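Long-range contacts in probable antibiotics synthesis protein (Thermus thermophilus, PDB 1V70), which is of unknown function but is a metal-binding cupin that may take part in antibiotic synthesis: residues E2-K7 / P21-E26; E15-I20 / D31-L36; H44-S49 / A83-R88; A55-V60 / P94-V99; V62-E67 / A77-G82. One frame throughout, in Å; residues are numbered along the deposited sequence.

In the fold
The five contacts illustrate how a small cupin closes its two-sheet barrel and extends it into a dimer. Along the chain, interaction 1 and interaction 2 come first and alternate their segments. Both use strand 18-25, touch through Val22 and Leu32, and have centres about 15 Å apart. Strand 28-35 of interaction 2 is hydrogen-bonded to strand 95-102, which carries one segment of interaction 4, centres about 10 Å apart. Interaction 5 is nested inside the loops closed by interactions 3 and 4, which cross each other. Interactions 3 and 5, centres about 7 Å apart, are joined through neighbouring strands 60-64 and 85-88. The histidine cluster of interaction 3 is separate from the sodium of interaction 1; the centres of these two contacts are about 22 Å apart.

Interaction 1. Residues E2-K7 / P21-E26; sequences EIKDLK and PVFQSE. With NA (sodium ion), chain B.
Glu2 and Phe23 run antiparallel past one another. Glu2 CB lies 3.7 Å from Phe23 CE1, while the carboxylate puts OE1 3.6 Å from Phe23 CD1, its plane turned 67° from that of the phenyl. Backbone Ile3 N meets the same ring at its edge. Lys4 follows: with CG anti to the carbonyl carbon (chi1 -63°), it sets CG 4.0 Å from Phe23 CE1, and a bend at the next bond turns the rest of the chain off, so that its tip departs from the strand. Leu6 and Val22 complete the row at about a right angle, with the methyls Leu6 CD1 and Val22 CG1 4.2 Å apart.

The two backbones are too distant to pair, and solvent bridges them instead. One water sits 2.7 Å from Glu2 OE1 and accepts from Gln24 N; another, donating to OE1, is a ligand of the sodium ion. The metal is held by Val22 O at 2.3 Å and by five waters.

Strand 21-25 pairs with strand 28-35, where Val22 and Phe23 both face Tyr30 in a classic beta bulge. Strand 2-5, leading into helix 6-9, pairs antiparallel with a strand of the second subunit, whose Phe78 meets the Phe23 ring.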
# COMPACT_ATOMS: atom_id res chain seq x y z
N GLU A 2 -12.20 7.08 -7.28
CA GLU A 2 -12.04 5.67 -7.56
C GLU A 2 -11.88 4.98 -6.23
O GLU A 2 -11.11 5.40 -5.39
CB GLU A 2 -10.80 5.46 -8.44
CG GLU A 2 -10.96 5.98 -9.88
CD GLU A 2 -9.71 5.71 -10.71
OE1 GLU A 2 -9.25 4.58 -10.73
OE2 GLU A 2 -9.25 6.63 -11.38
N ILE A 3 -12.67 3.94 -6.02
CA ILE A 3 -12.63 3.20 -4.76
C ILE A 3 -12.89 1.73 -5.08
O ILE A 3 -13.75 1.40 -5.89
CB ILE A 3 -13.67 3.77 -3.77
CG1 ILE A 3 -13.60 3.03 -2.44
CG2 ILE A 3 -15.06 3.70 -4.38
CD1 ILE A 3 -14.32 3.74 -1.31
N LYS A 4 -12.12 0.86 -4.44
CA LYS A 4 -12.24 -0.57 -4.69
C LYS A 4 -12.12 -1.40 -3.43
O LYS A 4 -11.44 -1.00 -2.48
CB LYS A 4 -11.14 -1.03 -5.66
CG LYS A 4 -11.18 -0.41 -7.05
CD LYS A 4 -12.30 -1.02 -7.88
CE LYS A 4 -12.34 -0.42 -9.28
NZ LYS A 4 -13.37 -1.08 -10.12
N ASP A 5 -12.78 -2.55 -3.42
CA ASP A 5 -12.69 -3.47 -2.30
C ASP A 5 -11.68 -4.48 -2.82
O ASP A 5 -12.00 -5.32 -3.67
CB ASP A 5 -14.04 -4.17 -2.05
CG ASP A 5 -13.98 -5.13 -0.87
OD1 ASP A 5 -12.86 -5.52 -0.48
OD2 ASP A 5 -15.05 -5.50 -0.34
N LEU A 6 -10.44 -4.40 -2.33
CA LEU A 6 -9.38 -5.29 -2.79
C LEU A 6 -9.72 -6.77 -2.60
O LEU A 6 -9.24 -7.62 -3.35
CB LEU A 6 -8.06 -4.96 -2.09
CG LEU A 6 -7.29 -3.76 -2.66
CD1 LEU A 6 -8.16 -2.52 -2.70
CD2 LEU A 6 -6.05 -3.52 -1.80
N LYS A 7 -10.53 -7.06 -1.59
CA LYS A 7 -10.93 -8.44 -1.31
C LYS A 7 -11.71 -9.00 -2.50
O LYS A 7 -11.60 -10.18 -2.82
CB LYS A 7 -11.81 -8.50 -0.06
CG LYS A 7 -11.14 -7.93 1.19
CD LYS A 7 -12.02 -8.10 2.43
CE LYS A 7 -13.33 -7.33 2.32
NZ LYS A 7 -13.11 -5.85 2.27
N PRO A 21 -4.35 -4.88 -11.53
CA PRO A 21 -4.30 -3.42 -11.36
C PRO A 21 -5.47 -2.91 -10.55
O PRO A 21 -6.62 -3.28 -10.79
CB PRO A 21 -4.34 -2.92 -12.81
CG PRO A 21 -3.73 -4.04 -13.59
CD PRO A 21 -4.37 -5.24 -12.96
N VAL A 22 -5.19 -2.07 -9.56
CA VAL A 22 -6.24 -1.49 -8.73
C VAL A 22 -6.41 -0.04 -9.20
O VAL A 22 -7.50 0.35 -9.65
CB VAL A 22 -5.85 -1.52 -7.24
CG1 VAL A 22 -6.98 -0.93 -6.40
CG2 VAL A 22 -5.57 -2.96 -6.80
N PHE A 23 -5.34 0.74 -9.11
CA PHE A 23 -5.32 2.13 -9.55
C PHE A 23 -4.02 2.34 -10.32
O PHE A 23 -3.03 1.64 -10.08
CB PHE A 23 -5.31 3.11 -8.37
CG PHE A 23 -6.43 2.91 -7.40
CD1 PHE A 23 -7.76 3.00 -7.80
CD2 PHE A 23 -6.15 2.66 -6.06
CE1 PHE A 23 -8.79 2.84 -6.87
CE2 PHE A 23 -7.16 2.50 -5.13
CZ PHE A 23 -8.49 2.59 -5.53
N GLN A 24 -4.02 3.30 -11.23
CA GLN A 24 -2.81 3.58 -12.00
C GLN A 24 -2.78 5.01 -12.52
O GLN A 24 -3.81 5.59 -12.86
CB GLN A 24 -2.70 2.57 -13.16
CG GLN A 24 -3.77 2.74 -14.27
CD GLN A 24 -5.13 2.29 -13.77
OE1 GLN A 24 -5.95 3.06 -13.30
NE2 GLN A 24 -5.38 0.97 -13.95
N SER A 25 -1.58 5.57 -12.56
CA SER A 25 -1.37 6.92 -13.05
C SER A 25 0.11 6.97 -13.41
O SER A 25 0.84 6.02 -13.11
CB SER A 25 -1.67 7.96 -11.97
OG SER A 25 -0.68 7.95 -10.96
N GLU A 26 0.55 8.05 -14.04
CA GLU A 26 1.95 8.15 -14.40
C GLU A 26 2.79 8.21 -13.13
O GLU A 26 3.99 7.90 -13.15
CB GLU A 26 2.20 9.40 -15.25
CG GLU A 26 2.06 10.73 -14.52
NA NA B . -9.02 0.29 -11.40
O HOH W 1 -6.58 4.91 -11.29
O HOH W 2 -10.36 2.11 -10.41
O HOH W 3 -7.47 -0.95 -13.01
O HOH W 4 -9.34 -2.20 -10.63
O HOH W 5 -8.30 2.05 -13.15
O HOH W 6 -10.95 -0.32 -13.05

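Interaction 2. Residues E15-I20 / D31-L36; sequences EKMAKI and DLYALL
Met17 lies against Tyr33 and Leu35 at the open end of a beta hairpin, formed by strands 18-25 and 28-35 at one border of the larger cupin sheet. Its side chain can be followed atom by atom. CB stays near Ala34 O; CG, anti to the backbone N (chi1 173°), runs beside Leu35 CG at 3.7 Å. SD then sits 3.7 Å from Tyr33 CD1, a Met-aromatic contact made obliquely. A bend at chi3 (79°) carries CE over one face of the tyrosine, offset toward the rim and 4.1 Å from the ring centroid, as a CH-pi contact.

Lys19 runs beside the same ring in the same direction and touches CE2 with its CE. The other face of the sheet carries Ala18, Ile20, Leu32 and Ala34, where Ile20 CB and Leu32 CB approach to 3.9 Å. Backbone bonds fix the register, two between Ala18 and Ala34 and two between Ile20 and Leu32.

The polar tip of Tyr33 bonds to Gln41. It also shares a water, 2.7 Å from Tyr33 OH; that water donates to Asp31 OD2 at 2.8 Å and receives a weak bond from Lys19 NZ.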
# COMPACT_ATOMS: atom_id res chain seq x y z
N GLU A 15 -1.61 -20.31 -14.81
CA GLU A 15 -0.46 -20.26 -15.73
C GLU A 15 0.75 -19.50 -15.15
O GLU A 15 1.89 -19.89 -15.35
CB GLU A 15 -0.91 -19.60 -17.05
CG GLU A 15 0.23 -19.49 -18.07
CD GLU A 15 0.43 -20.83 -18.78
OE1 GLU A 15 0.54 -21.84 -18.10
OE2 GLU A 15 0.55 -20.83 -20.00
N LYS A 16 0.50 -18.40 -14.44
CA LYS A 16 1.57 -17.60 -13.88
C LYS A 16 1.00 -16.65 -12.84
O LYS A 16 -0.22 -16.55 -12.69
CB LYS A 16 2.23 -16.77 -14.99
CG LYS A 16 1.27 -15.79 -15.66
CD LYS A 16 1.98 -14.94 -16.70
CE LYS A 16 1.03 -13.92 -17.31
NZ LYS A 16 1.70 -13.06 -18.31
N MET A 17 1.87 -15.96 -12.12
CA MET A 17 1.42 -15.01 -11.11
C MET A 17 0.48 -13.99 -11.74
O MET A 17 0.74 -13.46 -12.82
CB MET A 17 2.62 -14.28 -10.50
CG MET A 17 2.22 -13.16 -9.56
SD MET A 17 3.62 -12.20 -8.96
CE MET A 17 3.93 -11.17 -10.36
N ALA A 18 -0.62 -13.71 -11.04
CA ALA A 18 -1.58 -12.73 -11.53
C ALA A 18 -1.24 -11.34 -11.01
O ALA A 18 -0.95 -11.16 -9.83
CB ALA A 18 -2.98 -13.12 -11.08
N LYS A 19 -1.25 -10.37 -11.92
CA LYS A 19 -1.00 -8.97 -11.57
C LYS A 19 -2.34 -8.30 -11.78
O LYS A 19 -2.86 -8.24 -12.90
CB LYS A 19 0.07 -8.37 -12.48
CG LYS A 19 1.45 -8.98 -12.27
CD LYS A 19 2.52 -8.32 -13.13
CE LYS A 19 2.77 -6.88 -12.71
NZ LYS A 19 1.61 -5.98 -12.97
N ILE A 20 -2.91 -7.81 -10.69
CA ILE A 20 -4.23 -7.19 -10.71
C ILE A 20 -4.16 -5.69 -10.48
O ILE A 20 -3.94 -5.24 -9.36
CB ILE A 20 -5.10 -7.84 -9.62
CG1 ILE A 20 -5.13 -9.36 -9.82
CG2 ILE A 20 -6.50 -7.25 -9.63
CD1 ILE A 20 -5.38 -10.15 -8.55
N ASP A 31 -1.04 -2.17 -7.37
CA ASP A 31 -1.50 -3.48 -7.80
C ASP A 31 -1.60 -4.53 -6.71
O ASP A 31 -1.08 -4.36 -5.61
CB ASP A 31 -0.54 -4.07 -8.84
CG ASP A 31 -0.26 -3.14 -9.99
OD1 ASP A 31 -1.22 -2.59 -10.55
OD2 ASP A 31 0.93 -2.97 -10.34
N LEU A 32 -2.26 -5.63 -7.05
CA LEU A 32 -2.34 -6.79 -6.19
C LEU A 32 -1.60 -7.87 -6.96
O LEU A 32 -1.78 -8.00 -8.17
CB LEU A 32 -3.78 -7.25 -5.98
CG LEU A 32 -4.73 -6.43 -5.11
CD1 LEU A 32 -6.09 -7.12 -5.08
CD2 LEU A 32 -4.18 -6.29 -3.70
N TYR A 33 -0.74 -8.62 -6.28
CA TYR A 33 -0.05 -9.74 -6.92
C TYR A 33 -0.62 -10.97 -6.23
O TYR A 33 -0.61 -11.05 -5.01
CB TYR A 33 1.46 -9.71 -6.68
CG TYR A 33 2.26 -8.73 -7.51
CD1 TYR A 33 3.66 -8.81 -7.52
CD2 TYR A 33 1.66 -7.72 -8.25
CE1 TYR A 33 4.43 -7.91 -8.24
CE2 TYR A 33 2.43 -6.80 -8.98
CZ TYR A 33 3.81 -6.90 -8.96
OH TYR A 33 4.60 -6.00 -9.65
N ALA A 34 -1.12 -11.92 -7.02
CA ALA A 34 -1.68 -13.15 -6.47
C ALA A 34 -0.81 -14.29 -6.94
O ALA A 34 -0.72 -14.57 -8.14
CB ALA A 34 -3.12 -13.33 -6.95
N LEU A 35 -0.15 -14.95 -5.99
CA LEU A 35 0.76 -16.05 -6.29
C LEU A 35 0.33 -17.40 -5.75
O LEU A 35 0.14 -17.56 -4.54
CB LEU A 35 2.16 -15.75 -5.75
CG LEU A 35 2.93 -14.51 -6.21
CD1 LEU A 35 2.41 -13.27 -5.50
CD2 LEU A 35 4.41 -14.70 -5.88
N LEU A 36 0.16 -18.36 -6.64
CA LEU A 36 -0.17 -19.71 -6.22
C LEU A 36 1.19 -20.32 -5.85
O LEU A 36 2.23 -19.77 -6.21
CB LEU A 36 -0.80 -20.50 -7.37
CG LEU A 36 -2.19 -20.06 -7.84
CD1 LEU A 36 -2.59 -20.86 -9.07
CD2 LEU A 36 -3.19 -20.26 -6.71
O HOH W 7 3.34 -4.09 -11.05

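Interaction 3. Residues H44-S49 / A83-R88; sequences HVHEGS and APHGVR
Similar first torsions, 65° in His44 and 63° in His85, put each CG between its own backbone N and carbonyl carbon and bring the two imidazoles together on one side of the strand pair. The rings meet obliquely, centroids 4.1 Å apart and planes at 53°. His85 CE1 stands over one face of His44, toward the rim. His44 NE2 and His85 NE2 come within 3.2 Å, but their angle is poor for a hydrogen bond. His46 CD2 lies 3.5 Å from His85 CE1, at the edge of the His85 ring.

The backbone pairs two of the three histidines. His44 and His85 form an antiparallel hydrogen-bonded pair, each N-H reaching the other's carbonyl O at 2.9 Å. Beside it, Val45 CG2 packs on Pro84 CG. A water accepts from His46 N and lies 2.8 Å from Ala83 O, tying the loop after strand 40-44 to the loop that leads into strand 85-88.

The HxH pair and the later histidine match the two conserved cupin motifs that in many relatives supply metal ligands, although the sodium ion here is bound elsewhere, on Val22 O. The N-H of His85 ND1 points almost straight at Ala83 O, 3.0 Å away and in the ring plane. That carbonyl fixes the ring's rotation and turns NE2 toward the other histidines. The geometry is consistent with the pocket where relatives bind metal, though here Lys51, which also touches His44 and His46, is hydrogen-bonded to His85 NE2 and no metal is seen.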
# COMPACT_ATOMS: atom_id res chain seq x y z
N HIS A 44 14.06 -8.50 -11.34
CA HIS A 44 14.33 -7.50 -12.35
C HIS A 44 14.71 -6.17 -11.70
O HIS A 44 14.72 -6.03 -10.49
CB HIS A 44 13.07 -7.35 -13.19
CG HIS A 44 11.95 -6.81 -12.33
ND1 HIS A 44 11.45 -5.56 -12.48
CD2 HIS A 44 11.20 -7.47 -11.35
CE1 HIS A 44 10.42 -5.47 -11.62
NE2 HIS A 44 10.25 -6.60 -10.93
N VAL A 45 15.10 -5.23 -12.55
CA VAL A 45 15.56 -3.93 -12.09
C VAL A 45 14.77 -2.81 -12.75
O VAL A 45 14.55 -2.83 -13.96
CB VAL A 45 17.06 -3.72 -12.44
CG1 VAL A 45 17.48 -2.30 -12.10
CG2 VAL A 45 17.92 -4.72 -11.67
N HIS A 46 14.33 -1.86 -11.94
CA HIS A 46 13.61 -0.69 -12.44
C HIS A 46 14.62 0.44 -12.35
O HIS A 46 15.08 0.79 -11.26
CB HIS A 46 12.40 -0.35 -11.56
CG HIS A 46 11.25 -1.28 -11.74
ND1 HIS A 46 10.67 -1.53 -12.96
CD2 HIS A 46 10.53 -2.00 -10.84
CE1 HIS A 46 9.65 -2.36 -12.81
NE2 HIS A 46 9.55 -2.66 -11.53
N GLU A 47 14.98 1.01 -13.50
CA GLU A 47 15.95 2.09 -13.54
C GLU A 47 15.60 3.30 -12.67
O GLU A 47 16.48 3.86 -12.01
CB GLU A 47 16.15 2.56 -14.99
CG GLU A 47 14.89 3.06 -15.67
N GLY A 48 14.34 3.71 -12.67
CA GLY A 48 13.96 4.87 -11.89
C GLY A 48 12.68 4.77 -11.09
O GLY A 48 12.00 5.78 -10.88
N SER A 49 12.33 3.57 -10.64
CA SER A 49 11.12 3.39 -9.85
C SER A 49 11.40 2.59 -8.59
O SER A 49 12.19 1.65 -8.60
CB SER A 49 10.05 2.64 -10.66
OG SER A 49 9.62 3.39 -11.79
N ALA A 83 17.94 -1.67 -7.68
CA ALA A 83 18.20 -2.93 -6.99
C ALA A 83 17.43 -4.09 -7.62
O ALA A 83 16.24 -3.98 -7.89
CB ALA A 83 17.82 -2.81 -5.52
N PRO A 84 18.12 -5.21 -7.88
CA PRO A 84 17.44 -6.36 -8.47
C PRO A 84 16.46 -6.86 -7.41
O PRO A 84 16.83 -6.99 -6.24
CB PRO A 84 18.57 -7.35 -8.73
CG PRO A 84 19.74 -6.43 -8.99
CD PRO A 84 19.59 -5.40 -7.90
N HIS A 85 15.22 -7.12 -7.80
CA HIS A 85 14.24 -7.58 -6.83
C HIS A 85 13.21 -8.52 -7.44
O HIS A 85 12.93 -8.47 -8.63
CB HIS A 85 13.51 -6.38 -6.21
CG HIS A 85 12.72 -5.59 -7.20
ND1 HIS A 85 13.31 -4.71 -8.09
CD2 HIS A 85 11.40 -5.60 -7.50
CE1 HIS A 85 12.38 -4.22 -8.90
NE2 HIS A 85 11.22 -4.74 -8.56
N GLY A 86 12.65 -9.38 -6.59
CA GLY A 86 11.63 -10.31 -7.04
C GLY A 86 10.94 -10.92 -5.84
O GLY A 86 11.31 -10.64 -4.70
N VAL A 87 9.93 -11.74 -6.09
CA VAL A 87 9.21 -12.40 -5.02
C VAL A 87 8.79 -13.79 -5.49
O VAL A 87 8.40 -13.96 -6.64
CB VAL A 87 7.97 -11.58 -4.57
CG1 VAL A 87 6.96 -11.45 -5.70
CG2 VAL A 87 7.33 -12.22 -3.36
N ARG A 88 8.88 -14.77 -4.60
CA ARG A 88 8.58 -16.16 -4.90
C ARG A 88 7.67 -16.76 -3.84
O ARG A 88 7.86 -16.57 -2.65
CB ARG A 88 9.88 -16.97 -4.95
CG ARG A 88 10.99 -16.34 -5.79
CD ARG A 88 12.18 -17.27 -5.97
NE ARG A 88 12.50 -17.99 -4.73
CZ ARG A 88 13.51 -17.52 -3.97
NH1 ARG A 88 14.14 -16.41 -4.32
NH2 ARG A 88 13.88 -18.19 -2.87
O HOH W 8 14.88 -1.94 -9.14

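Interaction 4. Residues A55-V60 / P94-V99; sequences ALEGEV and PALLLV
Leu56 N and Glu57 N both donate to Leu96 O, at 2.9 and 3.2 Å, while Leu96 N returns a bond to Glu57 O: a classic beta bulge that shifts the register by one residue. Before it, Ala55 is paired with Leu97; after it, Glu57 is opposite Leu96. The chain turns a corner at Leu56, and Gly58, with a positive phi of 74°, carries the backbone past strand 95-99 so closely that Gly58 CA is 4.2 Å from Ala95 CA. A water then accepts from Glu59 N and donates to Pro94 O.

At the bulge, Leu56 points toward the neighbouring strand. Its CB presses on Leu96 O at 3.4 Å, and CD1 ends 4.0 Å from Leu98 CB. Glu57 lies side by side with Leu96, its CB near the leucine CB. Beyond the corner Val60 points back at the strand. With CG1 anti to the carbonyl carbon (chi1 -64°), that methyl meets Ala95 CB at 3.5 Å, tighter than usual van der Waals contact. Val60 and Leu97 approach tip to tip, CG2 to CD2, and Val87 packs against both.

Leu56 also touches Tyr54 of the second subunit. A bulged corner of this kind lets one chain leave the larger sheet as strand 50-55 and enter the smaller as 60-64, one of the crossings between the two sheets of a cupin barrel.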
# COMPACT_ATOMS: atom_id res chain seq x y z
N ALA A 55 2.57 -7.87 2.40
CA ALA A 55 1.85 -9.14 2.43
C ALA A 55 0.46 -9.03 3.06
O ALA A 55 0.32 -8.67 4.23
CB ALA A 55 2.69 -10.19 3.18
N LEU A 56 -0.56 -9.33 2.26
CA LEU A 56 -1.95 -9.29 2.72
C LEU A 56 -2.35 -10.66 3.25
O LEU A 56 -3.02 -10.77 4.29
CB LEU A 56 -2.88 -8.90 1.57
CG LEU A 56 -2.74 -7.49 1.01
CD1 LEU A 56 -3.48 -7.39 -0.32
CD2 LEU A 56 -3.29 -6.48 2.02
N GLU A 57 -1.96 -11.71 2.53
CA GLU A 57 -2.29 -13.11 2.87
C GLU A 57 -1.14 -14.01 2.48
O GLU A 57 -0.49 -13.82 1.46
CB GLU A 57 -3.56 -13.59 2.13
CG GLU A 57 -4.80 -12.73 2.36
CD GLU A 57 -6.02 -13.43 1.77
OE1 GLU A 57 -5.93 -13.92 0.65
OE2 GLU A 57 -7.05 -13.48 2.44
N GLY A 58 -0.91 -15.05 3.26
CA GLY A 58 0.13 -16.01 2.93
C GLY A 58 1.53 -15.48 3.18
O GLY A 58 1.71 -14.42 3.78
N GLU A 59 2.52 -16.23 2.73
CA GLU A 59 3.89 -15.77 2.90
C GLU A 59 4.70 -16.03 1.63
O GLU A 59 4.49 -16.99 0.91
CB GLU A 59 4.52 -16.49 4.11
CG GLU A 59 4.64 -18.01 3.92
CD GLU A 59 5.15 -18.66 5.19
OE1 GLU A 59 5.79 -19.70 5.10
OE2 GLU A 59 4.86 -18.15 6.26
N VAL A 60 5.60 -15.09 1.36
CA VAL A 60 6.43 -15.15 0.17
C VAL A 60 7.87 -14.84 0.54
O VAL A 60 8.14 -14.28 1.60
CB VAL A 60 5.99 -14.12 -0.90
CG1 VAL A 60 4.58 -14.44 -1.39
CG2 VAL A 60 6.03 -12.71 -0.32
N PRO A 94 -1.65 -20.24 -1.23
CA PRO A 94 -1.60 -19.03 -2.04
C PRO A 94 -1.13 -17.83 -1.22
O PRO A 94 -1.16 -17.85 0.01
CB PRO A 94 -3.05 -18.86 -2.50
CG PRO A 94 -3.57 -20.28 -2.52
CD PRO A 94 -3.00 -20.83 -1.24
N ALA A 95 -0.70 -16.78 -1.91
CA ALA A 95 -0.25 -15.56 -1.25
C ALA A 95 -0.79 -14.38 -2.05
O ALA A 95 -0.91 -14.45 -3.28
CB ALA A 95 1.27 -15.51 -1.19
N LEU A 96 -1.13 -13.31 -1.34
CA LEU A 96 -1.64 -12.09 -1.96
C LEU A 96 -0.84 -10.91 -1.43
O LEU A 96 -0.69 -10.75 -0.23
CB LEU A 96 -3.12 -11.89 -1.60
CG LEU A 96 -3.84 -10.78 -2.38
CD1 LEU A 96 -3.88 -11.14 -3.86
CD2 LEU A 96 -5.26 -10.63 -1.85
N LEU A 97 -0.35 -10.09 -2.35
CA LEU A 97 0.45 -8.93 -1.99
C LEU A 97 -0.13 -7.65 -2.55
O LEU A 97 -0.74 -7.65 -3.61
CB LEU A 97 1.87 -9.06 -2.55
CG LEU A 97 2.59 -10.40 -2.38
CD1 LEU A 97 3.92 -10.36 -3.11
CD2 LEU A 97 2.78 -10.69 -0.90
N LEU A 98 0.07 -6.55 -1.82
CA LEU A 98 -0.33 -5.23 -2.26
C LEU A 98 1.04 -4.68 -2.69
O LEU A 98 1.97 -4.62 -1.88
CB LEU A 98 -0.92 -4.41 -1.11
CG LEU A 98 -1.28 -2.96 -1.44
CD1 LEU A 98 -2.24 -2.90 -2.62
CD2 LEU A 98 -1.89 -2.31 -0.21
N VAL A 99 1.16 -4.32 -3.96
CA VAL A 99 2.42 -3.85 -4.51
C VAL A 99 2.31 -2.46 -5.11
O VAL A 99 1.44 -2.21 -5.95
CB VAL A 99 2.93 -4.83 -5.60
CG1 VAL A 99 4.34 -4.47 -6.02
CG2 VAL A 99 2.86 -6.26 -5.08
O HOH W 9 1.27 -18.68 1.55

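Interaction 5. Residues V62-E67 / A77-G82; sequences VRVGEE and AFAPAG
Val64 points at Ala79 across the interior of the cupin beta-barrel, where strand 60-64 of the smaller sheet packs on strand 75-79 of the larger. The two short strand axes approach to 7.8 Å with their directions 39° apart, a layer-to-layer contact made through side chains and not through paired backbones.

Val64 carries most of it. Its CG1 is anti to the backbone N (chi1 178°) and comes to rest 3.8 Å from Phe78 O, close also to Ala79 CA and to the ring of Pro80 at CD. Its CG2, on the other branch, meets Ala79 CB at 4.0 Å. Both methyls thus rest near Phe78 O and Ala79, where strand 75-79 ends. Further back, Val62, in one of its two modelled conformers, sets CG1 4.1 Å from Ala77 CB.

Met1 of the second subunit packs on Val62, Val64 and Ala77, so a residue of the other chain covers part of this contact. Phe78 points away from strand 62-64, and its ring meets Phe23 of that subunit.

Beyond Val64 the chain reverses in a type II' turn to Glu67, with Gly65 at positive phi and backbone bonds in both directions between Val64 and Glu67. Arg63 folds over the same turn: its NE donates to Gly65 O at 2.6 Å, the oxygen lying 26° out of the guanidinium plane, and NH2 adds a weak bond to that oxygen.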
# COMPACT_ATOMS: atom_id res chain seq x y z
N VAL A 62 10.85 -12.64 -0.46
CA VAL A 62 11.17 -11.45 -1.24
C VAL A 62 12.68 -11.32 -1.35
O VAL A 62 13.41 -11.51 -0.37
CB VAL A 62 10.58 -10.16 -0.59
CG1 VAL A 62 11.08 -10.02 0.84
CG2 VAL A 62 10.96 -8.94 -1.41
N ARG A 63 13.16 -11.01 -2.55
CA ARG A 63 14.59 -10.83 -2.78
C ARG A 63 14.83 -9.39 -3.20
O ARG A 63 14.16 -8.87 -4.09
CB ARG A 63 15.07 -11.79 -3.88
CG ARG A 63 16.57 -11.71 -4.21
CD ARG A 63 16.87 -10.70 -5.31
NE ARG A 63 18.30 -10.59 -5.59
CZ ARG A 63 19.03 -11.50 -6.23
NH1 ARG A 63 18.49 -12.63 -6.67
NH2 ARG A 63 20.33 -11.29 -6.41
N VAL A 64 15.76 -8.73 -2.52
CA VAL A 64 16.13 -7.36 -2.85
C VAL A 64 17.64 -7.29 -2.71
O VAL A 64 18.18 -7.47 -1.62
CB VAL A 64 15.49 -6.33 -1.89
CG1 VAL A 64 15.96 -4.93 -2.25
CG2 VAL A 64 13.97 -6.42 -1.97
N GLY A 65 18.32 -7.03 -3.82
CA GLY A 65 19.77 -6.96 -3.78
C GLY A 65 20.34 -8.31 -3.42
O GLY A 65 19.96 -9.33 -3.99
N GLU A 66 21.25 -8.33 -2.44
CA GLU A 66 21.89 -9.59 -2.03
C GLU A 66 21.25 -10.18 -0.76
O GLU A 66 21.88 -10.95 -0.05
CB GLU A 66 23.39 -9.35 -1.78
CG GLU A 66 24.03 -8.47 -2.87
CD GLU A 66 25.54 -8.41 -2.71
OE1 GLU A 66 26.04 -8.65 -1.61
OE2 GLU A 66 26.21 -8.08 -3.68
N GLU A 67 20.00 -9.83 -0.49
CA GLU A 67 19.31 -10.34 0.69
C GLU A 67 17.92 -10.86 0.36
O GLU A 67 17.27 -10.39 -0.58
CB GLU A 67 19.20 -9.21 1.73
CG GLU A 67 18.73 -9.63 3.11
CD GLU A 67 18.55 -8.44 4.04
OE1 GLU A 67 19.20 -8.39 5.11
OE2 GLU A 67 17.75 -7.54 3.70
N ALA A 77 8.34 -4.82 2.47
CA ALA A 77 9.75 -4.76 2.07
C ALA A 77 9.90 -3.73 0.96
O ALA A 77 9.07 -3.67 0.03
CB ALA A 77 10.22 -6.13 1.60
N PHE A 78 10.96 -2.93 1.05
CA PHE A 78 11.24 -1.87 0.09
C PHE A 78 12.35 -2.26 -0.91
O PHE A 78 13.42 -2.69 -0.50
CB PHE A 78 11.67 -0.62 0.86
CG PHE A 78 11.87 0.61 0.01
CD1 PHE A 78 10.77 1.36 -0.41
CD2 PHE A 78 13.14 1.01 -0.37
CE1 PHE A 78 10.95 2.50 -1.19
CE2 PHE A 78 13.33 2.15 -1.15
CZ PHE A 78 12.23 2.90 -1.56
N ALA A 79 12.07 -2.09 -2.20
CA ALA A 79 13.05 -2.39 -3.24
C ALA A 79 13.34 -1.07 -3.96
O ALA A 79 12.57 -0.63 -4.82
CB ALA A 79 12.47 -3.41 -4.22
N PRO A 80 14.46 -0.42 -3.62
CA PRO A 80 14.81 0.85 -4.26
C PRO A 80 15.21 0.71 -5.72
O PRO A 80 15.71 -0.33 -6.14
CB PRO A 80 15.95 1.36 -3.39
CG PRO A 80 16.64 0.10 -2.97
CD PRO A 80 15.48 -0.82 -2.63
N ALA A 81 14.99 1.77 -6.48
CA ALA A 81 15.33 1.80 -7.89
C ALA A 81 16.78 1.36 -8.08
O ALA A 81 17.67 1.78 -7.33
CB ALA A 81 15.14 3.21 -8.45
N GLY A 82 17.02 0.52 -9.08
CA GLY A 82 18.36 0.04 -9.35
C GLY A 82 18.70 -1.29 -8.70
O GLY A 82 19.63 -1.97 -9.13